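Local atomic coordinates of histidine kinase (Methanosarcina mazei, PDB entry 3LI9), a protein that is the extracellular sensor domain of a putative membrane histidine kinase, which probably responds to outside signals by phosphorylating a protein histidine at the expense of ATP. Residues V75-Y79 / S152-I157; Y127-K132 / F163-A167; I62-N67 / P105-K109; D98-V104 / E117-D123; T138-P142 / T258-S262. All coordinates share one frame; numbering follows the deposited sequence.

Contact 1 of 5, residues V75-Y79 / S152-I157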
# COMPACT_ATOMS: atom_id res chain seq x y z
N VAL A 75 4.33 -4.71 11.96
CA VAL A 75 3.91 -3.48 12.65
C VAL A 75 5.20 -2.95 13.30
O VAL A 75 6.02 -3.69 13.84
CB VAL A 75 2.88 -3.75 13.80
CG1 VAL A 75 2.43 -2.41 14.54
CG2 VAL A 75 1.64 -4.45 13.25
N TYR A 76 5.37 -1.62 13.19
CA TYR A 76 6.66 -1.08 13.61
C TYR A 76 6.58 0.34 14.13
O TYR A 76 5.65 1.09 13.83
CB TYR A 76 7.69 -1.23 12.51
CG TYR A 76 7.27 -0.65 11.16
CD1 TYR A 76 7.50 0.67 10.87
CD2 TYR A 76 6.52 -1.43 10.24
CE1 TYR A 76 7.10 1.24 9.62
CE2 TYR A 76 6.12 -0.90 9.04
CZ TYR A 76 6.41 0.42 8.74
OH TYR A 76 6.00 0.89 7.52
N LEU A 77 7.66 0.73 14.86
CA LEU A 77 7.81 2.11 15.29
C LEU A 77 9.28 2.46 14.91
O LEU A 77 10.18 1.56 14.95
CB LEU A 77 7.71 2.16 16.82
CG LEU A 77 6.31 1.81 17.34
CD1 LEU A 77 6.39 1.64 18.89
CD2 LEU A 77 5.30 2.89 16.98
N GLY A 78 9.52 3.71 14.50
CA GLY A 78 10.92 4.09 14.26
C GLY A 78 11.04 5.53 14.79
O GLY A 78 10.27 6.37 14.43
N TYR A 79 11.99 5.78 15.71
CA TYR A 79 12.15 7.10 16.33
C TYR A 79 13.48 7.79 15.94
O TYR A 79 14.46 7.15 15.60
CB TYR A 79 12.15 6.95 17.81
CG TYR A 79 10.75 6.74 18.38
CD1 TYR A 79 10.12 5.49 18.34
CD2 TYR A 79 10.05 7.83 18.98
CE1 TYR A 79 8.82 5.34 18.89
CE2 TYR A 79 8.75 7.66 19.53
CZ TYR A 79 8.18 6.42 19.45
OH TYR A 79 6.92 6.23 20.08
N SER A 152 3.37 -0.39 2.47
CA SER A 152 3.48 0.07 3.85
C SER A 152 2.69 1.33 4.08
O SER A 152 2.74 2.23 3.23
CB SER A 152 5.00 0.40 4.10
OG SER A 152 5.16 0.55 5.49
N TYR A 153 2.03 1.41 5.22
CA TYR A 153 1.31 2.63 5.63
C TYR A 153 2.11 3.22 6.79
O TYR A 153 2.42 2.51 7.74
CB TYR A 153 -0.07 2.28 6.19
CG TYR A 153 -1.08 1.68 5.20
CD1 TYR A 153 -2.10 2.47 4.67
CD2 TYR A 153 -0.96 0.34 4.77
CE1 TYR A 153 -3.02 1.94 3.78
CE2 TYR A 153 -1.87 -0.20 3.83
CZ TYR A 153 -2.89 0.64 3.37
OH TYR A 153 -3.80 0.12 2.46
N ASP A 154 2.39 4.53 6.76
CA ASP A 154 3.23 5.10 7.82
C ASP A 154 2.63 6.41 8.27
O ASP A 154 2.22 7.21 7.46
CB ASP A 154 4.65 5.35 7.32
CG ASP A 154 5.28 4.08 6.81
OD1 ASP A 154 5.77 3.32 7.68
OD2 ASP A 154 5.21 3.75 5.58
N SER A 155 2.63 6.63 9.58
CA SER A 155 2.10 7.91 10.13
C SER A 155 3.10 8.53 11.07
O SER A 155 3.76 7.84 11.84
CB SER A 155 0.84 7.66 11.00
OG SER A 155 -0.24 7.23 10.24
N PRO A 156 3.28 9.86 10.95
CA PRO A 156 4.22 10.52 11.80
C PRO A 156 3.73 10.62 13.26
O PRO A 156 2.55 10.84 13.50
CB PRO A 156 4.36 11.94 11.14
CG PRO A 156 2.98 12.16 10.50
CD PRO A 156 2.63 10.77 9.96
N ILE A 157 4.69 10.55 14.19
CA ILE A 157 4.48 10.67 15.66
C ILE A 157 4.99 12.06 16.01
O ILE A 157 6.19 12.35 15.79
CB ILE A 157 5.33 9.71 16.41
CG1 ILE A 157 4.87 8.24 16.03
CG2 ILE A 157 5.16 9.91 17.90
CD1 ILE A 157 5.88 7.10 16.68
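Y76 and D154 meet at about a right angle. The phenol comes to the carboxylate by its edge, and the ring and carboxylate planes are 47° apart. The model places Y76 OH 2.4 Å from D154 OD1. This is too short for an ordinary hydrogen bond and its length is doubtful, because Y76 OH also crowds S152 OG. S152 OG sits in the plane of the same ring, at its hydroxyl end, and is also hydrogen-bonded to D170. The Y76 ring reaches these groups because its CG stands between the backbone N and the carbonyl carbon (chi1 53°).

The second meeting is apolar. I157 points toward strand 75-79, and its CD1 ends 3.7 Å from both CZ and OH of Y79, with the two side chains again crossing at about a right angle. L77 CD2 is 4.3 Å from I157 CD1. Trimming Y79 to an alanine would probably leave I157 CD1 without its aromatic cover and F84 without its edge-to-face ring partner.

The two strands run 41° apart and are not hydrogen-bonded neighbours. Strand 162-172 lies between them and pairs with both, so these side chains reach across it. L77 and Y79 also touch M47 of helix 13-48. The contact thus has one polar end and one apolar end. At the polar end a bound buffer molecule, probably from the crystallisation liquor, makes weak hydrogen bonds to Y76 OH and S152 OG; this may mark a pocket for a small polar ligand.

Contact 2 of 5, residues Y127-K132 / F163-A167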
# COMPACT_ATOMS: atom_id res chain seq x y z
N TYR A 127 9.46 5.16 3.45
CA TYR A 127 8.48 4.85 4.49
C TYR A 127 8.71 5.73 5.73
O TYR A 127 7.77 5.98 6.53
CB TYR A 127 8.56 3.37 4.88
CG TYR A 127 9.78 2.98 5.76
CD1 TYR A 127 9.68 2.88 7.11
CD2 TYR A 127 11.02 2.65 5.18
CE1 TYR A 127 10.72 2.50 7.88
CE2 TYR A 127 12.11 2.25 5.96
CZ TYR A 127 11.95 2.19 7.31
OH TYR A 127 12.99 1.78 8.11
N TYR A 128 9.96 6.15 5.93
CA TYR A 128 10.30 7.01 7.10
C TYR A 128 10.50 8.42 6.66
O TYR A 128 10.01 9.33 7.30
CB TYR A 128 11.60 6.53 7.79
CG TYR A 128 11.92 7.17 9.13
CD1 TYR A 128 11.76 6.44 10.31
CD2 TYR A 128 12.50 8.42 9.22
CE1 TYR A 128 12.11 6.97 11.55
CE2 TYR A 128 12.81 8.98 10.44
CZ TYR A 128 12.64 8.27 11.60
OH TYR A 128 13.02 8.79 12.82
N GLN A 129 11.23 8.61 5.54
CA GLN A 129 11.58 9.98 5.12
C GLN A 129 10.37 10.77 4.60
O GLN A 129 10.30 11.98 4.77
CB GLN A 129 12.69 9.98 4.05
CG GLN A 129 14.06 9.49 4.58
CD GLN A 129 14.57 10.33 5.74
OE1 GLN A 129 14.64 11.52 5.64
NE2 GLN A 129 14.94 9.69 6.84
N LEU A 130 9.40 10.10 4.00
CA LEU A 130 8.26 10.91 3.51
C LEU A 130 7.43 11.48 4.65
O LEU A 130 7.10 12.67 4.65
CB LEU A 130 7.37 10.16 2.51
CG LEU A 130 7.86 9.97 1.07
CD1 LEU A 130 6.76 9.26 0.25
CD2 LEU A 130 8.25 11.33 0.45
N PRO A 131 7.06 10.66 5.65
CA PRO A 131 6.38 11.30 6.78
C PRO A 131 7.21 12.36 7.47
O PRO A 131 6.65 13.33 7.99
CB PRO A 131 6.16 10.14 7.77
CG PRO A 131 6.02 8.94 6.89
CD PRO A 131 6.93 9.19 5.68
N LYS A 132 8.52 12.14 7.59
CA LYS A 132 9.38 13.13 8.24
C LYS A 132 9.38 14.50 7.54
O LYS A 132 9.32 15.54 8.20
CB LYS A 132 10.81 12.65 8.30
CG LYS A 132 11.74 13.58 9.05
CD LYS A 132 13.13 13.00 9.18
CE LYS A 132 13.98 14.09 9.85
NZ LYS A 132 15.19 13.61 10.48
N PHE A 163 8.30 16.46 14.96
CA PHE A 163 8.46 15.08 14.48
C PHE A 163 9.36 14.23 15.35
O PHE A 163 10.53 14.56 15.58
CB PHE A 163 8.94 15.08 13.05
CG PHE A 163 9.13 13.72 12.48
CD1 PHE A 163 8.06 13.06 11.90
CD2 PHE A 163 10.40 13.11 12.48
CE1 PHE A 163 8.26 11.78 11.31
CE2 PHE A 163 10.60 11.83 11.92
CZ PHE A 163 9.52 11.19 11.33
N ALA A 164 8.83 13.09 15.90
CA ALA A 164 9.64 12.22 16.76
C ALA A 164 9.96 10.86 16.09
O ALA A 164 10.86 10.14 16.55
CB ALA A 164 8.97 11.94 18.09
N GLY A 165 9.19 10.51 15.06
CA GLY A 165 9.32 9.14 14.50
C GLY A 165 8.05 8.82 13.76
O GLY A 165 7.25 9.69 13.39
N ILE A 166 7.90 7.54 13.44
CA ILE A 166 6.79 7.06 12.64
C ILE A 166 6.21 5.78 13.34
O ILE A 166 6.90 5.04 14.10
CB ILE A 166 7.14 6.64 11.19
CG1 ILE A 166 8.16 5.49 11.23
CG2 ILE A 166 7.66 7.89 10.33
CD1 ILE A 166 8.44 4.86 9.91
N ALA A 167 4.94 5.50 13.03
CA ALA A 167 4.36 4.19 13.35
C ALA A 167 3.89 3.70 11.99
O ALA A 167 3.33 4.46 11.21
CB ALA A 167 3.13 4.30 14.31
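F163 and Y128 form an offset edge-to-face pair. The edge of F163 is turned toward the face of Y128, with centroids 5.8 Å apart and planes at 84°. Y128 OH is held beyond the contact by a hydrogen bond to E80.

The faces of F163 are occupied too. K132 CA makes a CH-pi contact over one of them, 3.7 Å from the centroid, and K132 CG is 3.5 Å from F163 CE2. The opposite face has the G165 N 3.6 Å above its centre. The extended K132 chain leads away from the ring to a salt bridge with E80, so E80 serves both K132 and Y128.

Apolar packing centres on I166. Its CG1 stands between the backbone N and the carbonyl carbon (chi1 61°), which carries CD1 to the two tyrosines. CD1 lies 3.6 Å from Y127 CD1 and 3.7 Å from Y128 CD1. The other branch, CG2, rests 3.7 Å from P131 CB.

Backbone features shape both sides. The helix is kinked at P131, whose nitrogen has no proton to give, while K132 N still bonds to Y128 O at 3.2 Å. On the strand, A164 and G165 both face I157 in a classic beta bulge. At the backbone angles of G165 a side chain would collide with the carbonyl oxygen of A164.

Helix 126-134 thus packs on the antiparallel sheet through strand 162-172; the axes of 127-132 and 163-167 are inclined at 134°. A helix laid over a central antiparallel sheet is in keeping with the PDC fold of Cache sensor domains.

Contact 3 of 5, residues I62-N67 / P105-K109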
# COMPACT_ATOMS: atom_id res chain seq x y z
N ILE A 62 3.02 -3.39 19.80
CA ILE A 62 3.01 -3.58 18.33
C ILE A 62 2.87 -5.06 18.01
O ILE A 62 2.28 -5.40 16.97
CB ILE A 62 4.23 -3.01 17.60
CG1 ILE A 62 5.56 -3.57 18.14
CG2 ILE A 62 4.22 -1.49 17.82
CD1 ILE A 62 6.89 -3.06 17.34
N LYS A 63 3.37 -5.95 18.89
CA LYS A 63 3.19 -7.40 18.68
C LYS A 63 1.73 -7.80 18.79
O LYS A 63 1.24 -8.61 17.97
CB LYS A 63 4.01 -8.19 19.70
CG LYS A 63 3.99 -9.71 19.44
CD LYS A 63 4.95 -10.50 20.35
CE LYS A 63 6.36 -10.06 20.13
NZ LYS A 63 7.23 -10.63 21.21
N ARG A 64 1.04 -7.19 19.75
CA ARG A 64 -0.41 -7.47 19.91
C ARG A 64 -1.18 -6.99 18.67
O ARG A 64 -2.07 -7.68 18.16
CB ARG A 64 -0.95 -6.88 21.23
CG ARG A 64 -2.44 -7.14 21.45
CD ARG A 64 -2.60 -8.68 21.64
NE ARG A 64 -4.00 -9.00 22.11
CZ ARG A 64 -4.34 -8.98 23.42
NH1 ARG A 64 -3.47 -8.67 24.33
NH2 ARG A 64 -5.57 -9.35 23.78
N ILE A 65 -0.86 -5.78 18.19
CA ILE A 65 -1.59 -5.25 17.03
C ILE A 65 -1.31 -6.19 15.83
O ILE A 65 -2.20 -6.46 15.03
CB ILE A 65 -1.09 -3.81 16.75
CG1 ILE A 65 -1.59 -2.87 17.85
CG2 ILE A 65 -1.62 -3.31 15.33
CD1 ILE A 65 -1.03 -1.45 17.74
N LEU A 66 -0.09 -6.68 15.65
CA LEU A 66 0.18 -7.61 14.54
C LEU A 66 -0.66 -8.89 14.67
O LEU A 66 -1.32 -9.30 13.74
CB LEU A 66 1.69 -7.93 14.50
CG LEU A 66 2.03 -9.02 13.47
CD1 LEU A 66 1.79 -8.38 12.07
CD2 LEU A 66 3.51 -9.34 13.64
N ASN A 67 -0.65 -9.43 15.87
CA ASN A 67 -1.36 -10.72 16.14
C ASN A 67 -2.85 -10.60 15.98
O ASN A 67 -3.50 -11.64 15.59
CB ASN A 67 -0.94 -11.31 17.50
CG ASN A 67 0.46 -11.97 17.39
OD1 ASN A 67 0.84 -12.54 16.30
ND2 ASN A 67 1.19 -11.96 18.48
N PRO A 105 11.87 -0.76 16.45
CA PRO A 105 11.46 -2.19 16.41
C PRO A 105 10.54 -2.51 15.21
O PRO A 105 9.52 -1.83 15.00
CB PRO A 105 10.77 -2.39 17.76
CG PRO A 105 10.11 -0.97 18.05
CD PRO A 105 11.20 0.01 17.52
N TYR A 106 10.88 -3.59 14.48
CA TYR A 106 10.05 -4.05 13.34
C TYR A 106 9.54 -5.42 13.75
O TYR A 106 10.29 -6.42 13.71
CB TYR A 106 10.92 -4.13 12.07
CG TYR A 106 10.18 -4.68 10.86
CD1 TYR A 106 8.96 -4.18 10.52
CD2 TYR A 106 10.74 -5.69 10.07
CE1 TYR A 106 8.25 -4.66 9.35
CE2 TYR A 106 10.06 -6.16 8.95
CZ TYR A 106 8.84 -5.60 8.59
OH TYR A 106 8.12 -6.08 7.52
N CYS A 107 8.29 -5.48 14.21
CA CYS A 107 7.68 -6.74 14.68
C CYS A 107 6.98 -7.34 13.47
O CYS A 107 6.11 -6.71 12.89
CB CYS A 107 6.72 -6.41 15.81
SG CYS A 107 5.90 -7.94 16.36
N ASN A 108 7.43 -8.52 13.05
CA ASN A 108 6.92 -9.09 11.77
C ASN A 108 6.85 -10.58 11.75
O ASN A 108 7.49 -11.26 12.55
CB ASN A 108 7.81 -8.60 10.60
CG ASN A 108 9.20 -9.21 10.65
OD1 ASN A 108 10.17 -8.69 11.32
ND2 ASN A 108 9.32 -10.34 10.02
N LYS A 109 6.09 -11.09 10.80
CA LYS A 109 6.13 -12.52 10.50
C LYS A 109 6.52 -12.84 9.05
O LYS A 109 6.05 -13.86 8.47
CB LYS A 109 4.78 -13.15 10.91
CG LYS A 109 3.64 -12.54 10.29
CD LYS A 109 2.28 -13.21 10.78
CE LYS A 109 1.95 -12.91 12.20
NZ LYS A 109 0.46 -13.25 12.37
O HOH W 1 -0.77 -10.78 11.45
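C107 faces the helix and sits among three of its residues. Its SG is anti to the backbone N (chi1 177°), which lays the sulfur 3.6 Å from K63 CA, close against the helix backbone. C107 CB meets the tip of I62, with I62 CD1 at 3.7 Å.

L66, one helical turn after I62, also packs against C107. Its CD2 lies 3.9 Å from C107 SG, and the same methyl lies 3.9 Å from N108 CA. L66 CG also borders the aliphatic end of K109, at 4.1 Å from K109 CE. At the opposite end I62 CD1 reaches the ring of P105, 3.9 Å from P105 CG. I62 and L66 both touch V75 as well, so helix 55-67 covers neighbouring strands 74-79 and 105-108 of one sheet.

Polar atoms meet at the rim. A water donates to L66 O at 2.8 Å, though further acceptors compete for its protons, and accepts from K109 NZ at 2.9 Å. N67 OD1 is not bonded to K109 NZ.

The contact therefore rests on carbon and sulfur packing, with a water link at the edge. The K109 charge near the C-terminal end of helix 55-67 would probably interact favourably with the helix dipole.

Contact 4 of 5, residues D98-V104 / E117-D123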
# COMPACT_ATOMS: atom_id res chain seq x y z
N ASP A 98 19.63 -1.83 16.75
CA ASP A 98 20.88 -1.84 15.97
C ASP A 98 21.95 -1.02 16.72
O ASP A 98 21.83 -0.72 17.89
CB ASP A 98 20.61 -1.35 14.53
CG ASP A 98 20.22 0.09 14.46
OD1 ASP A 98 20.42 0.84 15.45
OD2 ASP A 98 19.64 0.47 13.42
N SER A 99 23.06 -0.72 16.03
CA SER A 99 24.19 -0.13 16.78
C SER A 99 23.94 1.35 17.18
O SER A 99 24.74 1.92 17.91
CB SER A 99 25.44 -0.19 15.87
OG SER A 99 25.17 0.66 14.78
N THR A 100 22.85 1.96 16.73
CA THR A 100 22.50 3.34 17.15
C THR A 100 21.81 3.35 18.53
O THR A 100 21.81 4.34 19.23
CB THR A 100 21.58 4.07 16.14
OG1 THR A 100 20.28 3.46 16.19
CG2 THR A 100 22.09 4.04 14.73
N GLY A 101 21.09 2.27 18.89
CA GLY A 101 20.31 2.31 20.13
C GLY A 101 18.94 3.02 19.90
O GLY A 101 18.14 3.06 20.84
N ARG A 102 18.70 3.53 18.70
CA ARG A 102 17.42 4.23 18.38
C ARG A 102 16.28 3.22 18.55
O ARG A 102 16.51 2.00 18.31
CB ARG A 102 17.37 4.78 16.96
CG ARG A 102 18.33 6.01 16.80
CD ARG A 102 18.48 6.54 15.40
NE ARG A 102 17.22 6.99 14.79
CZ ARG A 102 17.14 7.52 13.61
NH1 ARG A 102 18.31 7.72 12.96
NH2 ARG A 102 15.96 7.85 13.05
N PHE A 103 15.11 3.67 18.99
CA PHE A 103 13.96 2.71 19.08
C PHE A 103 13.35 2.53 17.72
O PHE A 103 12.61 3.38 17.24
CB PHE A 103 12.91 3.24 20.08
CG PHE A 103 11.94 2.20 20.57
CD1 PHE A 103 12.36 0.89 20.86
CD2 PHE A 103 10.58 2.53 20.72
CE1 PHE A 103 11.50 -0.04 21.34
CE2 PHE A 103 9.68 1.54 21.19
CZ PHE A 103 10.14 0.26 21.50
N VAL A 104 13.69 1.39 17.07
CA VAL A 104 13.28 1.11 15.68
C VAL A 104 12.75 -0.33 15.53
O VAL A 104 13.14 -1.06 14.61
CB VAL A 104 14.44 1.40 14.67
CG1 VAL A 104 14.64 2.98 14.50
CG2 VAL A 104 15.74 0.69 15.09
N GLU A 117 12.93 -7.32 15.02
CA GLU A 117 14.32 -6.98 14.60
C GLU A 117 14.35 -5.49 14.31
O GLU A 117 13.31 -4.91 14.08
CB GLU A 117 14.75 -7.78 13.35
CG GLU A 117 13.83 -7.74 12.16
CD GLU A 117 13.98 -9.06 11.30
OE1 GLU A 117 12.96 -9.43 10.69
OE2 GLU A 117 15.11 -9.74 11.28
N PRO A 118 15.52 -4.84 14.28
CA PRO A 118 15.46 -3.39 13.91
C PRO A 118 15.05 -3.11 12.43
O PRO A 118 15.40 -3.88 11.53
CB PRO A 118 16.94 -2.93 14.09
CG PRO A 118 17.81 -4.22 14.08
CD PRO A 118 16.89 -5.39 14.43
N LEU A 119 14.37 -2.01 12.23
CA LEU A 119 14.12 -1.47 10.90
C LEU A 119 15.51 -1.17 10.30
O LEU A 119 16.47 -0.94 11.06
CB LEU A 119 13.41 -0.12 11.01
CG LEU A 119 11.94 -0.27 11.47
CD1 LEU A 119 11.45 1.14 11.89
CD2 LEU A 119 11.07 -0.85 10.27
N VAL A 120 15.55 -1.17 8.97
CA VAL A 120 16.81 -0.83 8.21
C VAL A 120 16.44 0.31 7.26
O VAL A 120 15.24 0.48 6.85
CB VAL A 120 17.49 -2.09 7.51
CG1 VAL A 120 18.76 -1.68 6.86
CG2 VAL A 120 17.91 -3.10 8.53
N HIS A 121 17.43 1.16 6.92
CA HIS A 121 17.20 2.22 5.91
C HIS A 121 16.27 3.34 6.33
O HIS A 121 15.71 4.07 5.49
CB HIS A 121 16.71 1.62 4.59
CG HIS A 121 17.62 0.56 4.05
ND1 HIS A 121 19.00 0.67 4.07
CD2 HIS A 121 17.35 -0.63 3.45
CE1 HIS A 121 19.53 -0.42 3.54
NE2 HIS A 121 18.56 -1.22 3.16
N TYR A 122 16.05 3.49 7.64
CA TYR A 122 15.15 4.52 8.07
C TYR A 122 15.71 5.94 7.76
O TYR A 122 14.97 6.94 7.66
CB TYR A 122 14.82 4.33 9.55
CG TYR A 122 15.97 3.98 10.42
CD1 TYR A 122 16.82 4.98 10.90
CD2 TYR A 122 16.21 2.65 10.79
CE1 TYR A 122 17.89 4.63 11.71
CE2 TYR A 122 17.25 2.31 11.62
CZ TYR A 122 18.08 3.31 12.07
OH TYR A 122 19.12 2.99 12.85
N ASP A 123 17.02 6.02 7.66
CA ASP A 123 17.63 7.30 7.33
C ASP A 123 17.45 7.68 5.86
O ASP A 123 17.57 8.86 5.51
CB ASP A 123 19.11 7.28 7.71
CG ASP A 123 19.34 7.55 9.19
OD1 ASP A 123 18.41 7.96 9.94
OD2 ASP A 123 20.49 7.37 9.63
O HOH W 2 19.23 -0.97 11.29
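V104 and Y122 make the tight part of this contact. V104 CG1 lies over one face of the Y122 ring, 4.1 Å from its centroid, in a CH-pi contact. V104 CG2 meets P118 CB at 3.9 Å. V104 O takes the L119 N-H at 2.8 Å in a nearly straight bond. R102, also buried, lays one guanidinium face over Y122 CE1, with the planes 67° apart, so it meets the ring at its edge. Its NE is held by Y79 O.

The hydroxyl of Y122 is held by D98. Y122 OH donates to D98 OD2 at 2.6 Å, on the syn lone pair and in the ring plane. The other oxygen, D98 OD1, accepts from T100 N and T100 OG1. The first is an Asx turn within a type I turn from D98 to G101. T100 OG1 then accepts from R102 N in an ST turn, so the loop before strand 105-108 is bonded from residue to residue and D98 is set for the tyrosine. Beside the D98–Y122 bond, a water donates to both D98 OD2 and L119 O.

The solvent side is looser. There R102 NH1 reaches OD1 of the exposed D123 in a salt bridge of 3.0 Å whose N-H...O angle is 151°.

Contact 5 of 5, residues T138-P142 / T258-S262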
# COMPACT_ATOMS: atom_id res chain seq x y z
N THR A 138 1.45 8.46 5.04
CA THR A 138 1.90 8.06 3.71
C THR A 138 1.62 6.60 3.42
O THR A 138 1.46 5.81 4.35
CB THR A 138 3.38 8.36 3.54
OG1 THR A 138 4.16 7.43 4.31
CG2 THR A 138 3.64 9.74 4.07
N LEU A 139 1.54 6.27 2.14
CA LEU A 139 1.41 4.94 1.67
C LEU A 139 2.48 4.78 0.59
O LEU A 139 2.50 5.56 -0.41
CB LEU A 139 0.00 4.73 1.12
CG LEU A 139 -0.27 3.46 0.40
CD1 LEU A 139 -0.25 2.25 1.33
CD2 LEU A 139 -1.68 3.57 -0.25
N THR A 140 3.36 3.81 0.78
CA THR A 140 4.43 3.57 -0.22
C THR A 140 3.82 2.99 -1.50
O THR A 140 2.70 2.43 -1.56
CB THR A 140 5.46 2.51 0.31
OG1 THR A 140 4.79 1.24 0.40
CG2 THR A 140 6.05 2.99 1.65
N GLU A 141 4.63 3.03 -2.54
CA GLU A 141 4.31 2.26 -3.73
C GLU A 141 4.53 0.78 -3.35
O GLU A 141 5.34 0.52 -2.48
CB GLU A 141 5.19 2.76 -4.87
CG GLU A 141 4.41 4.02 -5.53
CD GLU A 141 3.04 3.63 -6.21
OE1 GLU A 141 3.20 3.05 -7.30
OE2 GLU A 141 1.83 3.88 -5.72
N PRO A 142 3.75 -0.13 -3.94
CA PRO A 142 3.93 -1.56 -3.61
C PRO A 142 5.33 -2.03 -3.97
O PRO A 142 6.00 -1.48 -4.89
CB PRO A 142 2.90 -2.26 -4.50
CG PRO A 142 2.86 -1.29 -5.78
CD PRO A 142 2.68 0.01 -4.94
N THR A 258 -7.67 5.78 -0.99
CA THR A 258 -6.49 5.67 -0.15
C THR A 258 -5.28 5.43 -1.07
O THR A 258 -5.15 4.40 -1.71
CB THR A 258 -6.66 4.51 0.85
OG1 THR A 258 -7.82 4.79 1.61
CG2 THR A 258 -5.43 4.47 1.83
N GLY A 259 -4.43 6.44 -1.21
CA GLY A 259 -3.27 6.31 -2.08
C GLY A 259 -3.48 6.65 -3.56
O GLY A 259 -2.50 6.65 -4.32
N ASP A 260 -4.71 6.90 -3.98
CA ASP A 260 -5.03 7.02 -5.44
C ASP A 260 -4.47 5.87 -6.25
O ASP A 260 -3.82 6.06 -7.28
CB ASP A 260 -4.47 8.36 -5.93
CG ASP A 260 -5.43 9.54 -5.55
OD1 ASP A 260 -6.64 9.31 -5.25
OD2 ASP A 260 -4.94 10.68 -5.59
N PHE A 261 -4.71 4.64 -5.76
CA PHE A 261 -4.53 3.47 -6.60
C PHE A 261 -5.70 3.46 -7.58
O PHE A 261 -6.51 4.39 -7.58
CB PHE A 261 -4.56 2.20 -5.71
CG PHE A 261 -3.24 1.97 -4.95
CD1 PHE A 261 -2.37 3.05 -4.71
CD2 PHE A 261 -2.96 0.76 -4.38
CE1 PHE A 261 -1.12 2.90 -3.98
CE2 PHE A 261 -1.74 0.56 -3.60
CZ PHE A 261 -0.83 1.62 -3.44
N SER A 262 -5.83 2.45 -8.46
CA SER A 262 -6.94 2.46 -9.36
C SER A 262 -7.46 1.06 -9.60
O SER A 262 -6.60 0.15 -9.75
CB SER A 262 -6.54 3.13 -10.74
OG SER A 262 -7.72 3.32 -11.55
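E141 OE1 is gripped by two hydroxyls, T197 OG1 and S195 OG, and this holds the carboxylate beside the F261 ring. E141 OE2 then lies 3.6 Å from F261 CE1, and the carboxylate and ring planes are 80° apart. E141 and F261 run alongside one another in opposing senses.

L139 and F261 point at each other from opposite directions. The CG of L139 is anti to the backbone N (chi1 171°), which puts CD2 3.8 Å from F261 CZ and 3.7 Å from G259 CA. A CB on G259 would clash with that methyl. P142 CD also borders the ring, at 4.1 Å from F261 CZ, and T140 O is at its edge. Beside this packing, T140 OG1 donates to E141 O at 3.0 Å, approaching from above the carbonyl plane.

With an alanine in place of F261, L139 CD2 and P142 CD would probably lose their shared partner, opening a gap between the two segments.

The contact joins two sheets. Strand 138-139 belongs to the sheet of strand 148-159, while strand 261-268 belongs to the four-stranded antiparallel one. M33 of helix 13-48 touches both L139 and F261, so the long helix runs beside this junction of the two halves.

Overall arrangement
Along the chain, contact 3 opens first, at helix 55-67, and closes at strand 105-108. Before it closes, contacts 1 and 4 have opened, so it crosses both. Contact 4 closes next, a short loop lying wholly within the span of contact 1. Contacts 2 and 5 begin inside that span too, but end beyond it, so both cross contact 1 and each other. Contact 2 follows contacts 3 and 4 in series. Contacts 1 to 4 draw helices 55-67 and 126-134 and the connecting loops onto one antiparallel sheet. Contact 5, the longest closure, ties that sheet to the four-stranded one of the other half.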